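Local coordinates for UPF0237 protein SP_0238 (Streptococcus pneumoniae, PDB 1ZPV) that is of unknown function but folds as an ACT domain, a module that in many relatives binds small regulatory ligands, and forms a homodimer, at residues A27-N32 with T60-E65. Numbering follows the deposited sequence.
Sequences AELGLN and TYLRNE
Helix 18-28 ends against the first turns of helix 59-72, the two backbones coming closest at Leu-29 and Leu-62, whose CA atoms are 8.9 Å apart. Gly-30, at positive phi (67°), closes the first helix in a Schellman motif, its N hydrogen-bonded to Ala-27 O at 2.9 Å, and the chain then turns into strand 32-41. Leu-29, the residue preceding Gly-30, contributes the largest share of the contact. Its CG stands anti to the carbonyl carbon (chi1 -70°), and the side chain reaches across with both methyls: CD1 meets Leu-62 CD2 at 4.2 Å, the two leucine side chains running antiparallel alongside each other, while CD2 rests 4.3 Å from Glu-65 CG and approaches the Tyr-61 ring obliquely, near CE2. Within helix 59-72, Glu-65, one turn on, lays its CB over one face of that ring, near its periphery. Deeper in, Leu-62 and Leu-31 both pack on Met-4 of strand 4-12, which ties the contact to the sheet of this ACT fold. On the outer side the bent chains of Glu-28 and Glu-65 cross at about a right angle, bringing their OE2 atoms to 4.1 Å. Lys-25 NZ forms salt bridges to both oxygens, probably offsetting the like charges; the one to Glu-28 is intrahelical, whereas that to Glu-65 links the helices at the surface, beside apolar packing around Leu-29 that is buried on the Leu-62 side.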
# COMPACT_ATOMS: atom_id res chain seq x y z
N ALA C 27 -22.85 -4.20 9.45
CA ALA C 27 -23.87 -4.21 10.51
C ALA C 27 -25.04 -5.19 10.20
O ALA C 27 -25.49 -5.91 11.09
CB ALA C 27 -24.39 -2.79 10.76
N GLU C 28 -25.49 -5.25 8.94
CA GLU C 28 -26.56 -6.20 8.53
C GLU C 28 -26.15 -7.65 8.80
O GLU C 28 -26.96 -8.49 9.22
CB GLU C 28 -26.94 -6.02 7.04
CG GLU C 28 -27.91 -7.13 6.49
CD GLU C 28 -27.62 -7.49 5.00
OE1 GLU C 28 -28.21 -6.83 4.10
OE2 GLU C 28 -26.81 -8.42 4.73
N LEU C 29 -24.86 -7.93 8.60
CA LEU C 29 -24.31 -9.25 8.87
C LEU C 29 -24.05 -9.52 10.34
O LEU C 29 -23.54 -10.58 10.67
CB LEU C 29 -23.02 -9.42 8.06
CG LEU C 29 -23.23 -9.56 6.53
CD1 LEU C 29 -21.89 -9.40 5.88
CD2 LEU C 29 -23.91 -10.87 6.05
N GLY C 30 -24.37 -8.53 11.18
CA GLY C 30 -24.20 -8.58 12.63
C GLY C 30 -22.74 -8.60 13.07
O GLY C 30 -22.43 -9.16 14.13
N LEU C 31 -21.85 -8.00 12.27
CA LEU C 31 -20.43 -7.98 12.61
C LEU C 31 -20.06 -6.64 13.29
O LEU C 31 -20.68 -5.60 12.99
CB LEU C 31 -19.54 -8.25 11.40
CG LEU C 31 -19.84 -9.49 10.56
CD1 LEU C 31 -18.99 -9.45 9.28
CD2 LEU C 31 -19.57 -10.76 11.36
N ASN C 32 -19.12 -6.69 14.22
CA ASN C 32 -18.56 -5.45 14.82
C ASN C 32 -17.43 -4.82 13.98
O ASN C 32 -16.58 -5.54 13.50
CB ASN C 32 -17.99 -5.78 16.21
CG ASN C 32 -19.01 -6.40 17.09
OD1 ASN C 32 -20.07 -5.82 17.32
ND2 ASN C 32 -18.72 -7.60 17.58
N THR C 60 -16.78 -19.03 3.77
CA THR C 60 -17.17 -19.36 2.40
C THR C 60 -18.33 -18.47 2.00
O THR C 60 -18.29 -17.84 0.95
CB THR C 60 -17.55 -20.82 2.27
OG1 THR C 60 -16.48 -21.61 2.80
CG2 THR C 60 -17.82 -21.19 0.81
N TYR C 61 -19.33 -18.41 2.86
CA TYR C 61 -20.49 -17.55 2.65
C TYR C 61 -20.11 -16.07 2.63
O TYR C 61 -20.51 -15.33 1.71
CB TYR C 61 -21.57 -17.81 3.71
CG TYR C 61 -22.70 -16.83 3.64
CD1 TYR C 61 -23.53 -16.74 2.49
CD2 TYR C 61 -22.94 -15.95 4.69
CE1 TYR C 61 -24.57 -15.80 2.44
CE2 TYR C 61 -23.94 -15.01 4.61
CZ TYR C 61 -24.76 -14.95 3.50
OH TYR C 61 -25.76 -13.99 3.50
N LEU C 62 -19.32 -15.64 3.62
CA LEU C 62 -18.96 -14.19 3.71
C LEU C 62 -18.18 -13.65 2.51
O LEU C 62 -18.40 -12.49 2.05
CB LEU C 62 -18.20 -13.87 5.01
CG LEU C 62 -18.97 -14.11 6.32
CD1 LEU C 62 -18.01 -13.99 7.52
CD2 LEU C 62 -20.20 -13.19 6.50
N ARG C 63 -17.27 -14.46 2.00
CA ARG C 63 -16.46 -14.07 0.86
C ARG C 63 -17.40 -13.85 -0.31
O ARG C 63 -17.34 -12.82 -0.99
CB ARG C 63 -15.38 -15.10 0.55
CG ARG C 63 -14.28 -15.17 1.59
CD ARG C 63 -13.09 -16.01 1.16
NE ARG C 63 -13.35 -17.46 1.19
CZ ARG C 63 -13.75 -18.18 0.14
NH1 ARG C 63 -13.94 -17.59 -1.04
NH2 ARG C 63 -13.96 -19.49 0.25
N ASN C 64 -18.28 -14.83 -0.55
CA ASN C 64 -19.24 -14.72 -1.64
C ASN C 64 -20.18 -13.54 -1.47
O ASN C 64 -20.45 -12.82 -2.43
CB ASN C 64 -20.08 -16.01 -1.78
CG ASN C 64 -19.34 -17.08 -2.61
OD1 ASN C 64 -18.24 -16.86 -3.11
ND2 ASN C 64 -19.94 -18.25 -2.71
N GLU C 65 -20.70 -13.38 -0.26
CA GLU C 65 -21.65 -12.30 0.03
C GLU C 65 -21.03 -10.90 -0.11
O GLU C 65 -21.67 -10.00 -0.70
CB GLU C 65 -22.24 -12.51 1.42
CG GLU C 65 -23.23 -11.46 1.83
CD GLU C 65 -24.63 -11.70 1.28
OE1 GLU C 65 -24.85 -12.58 0.40
OE2 GLU C 65 -25.52 -10.97 1.75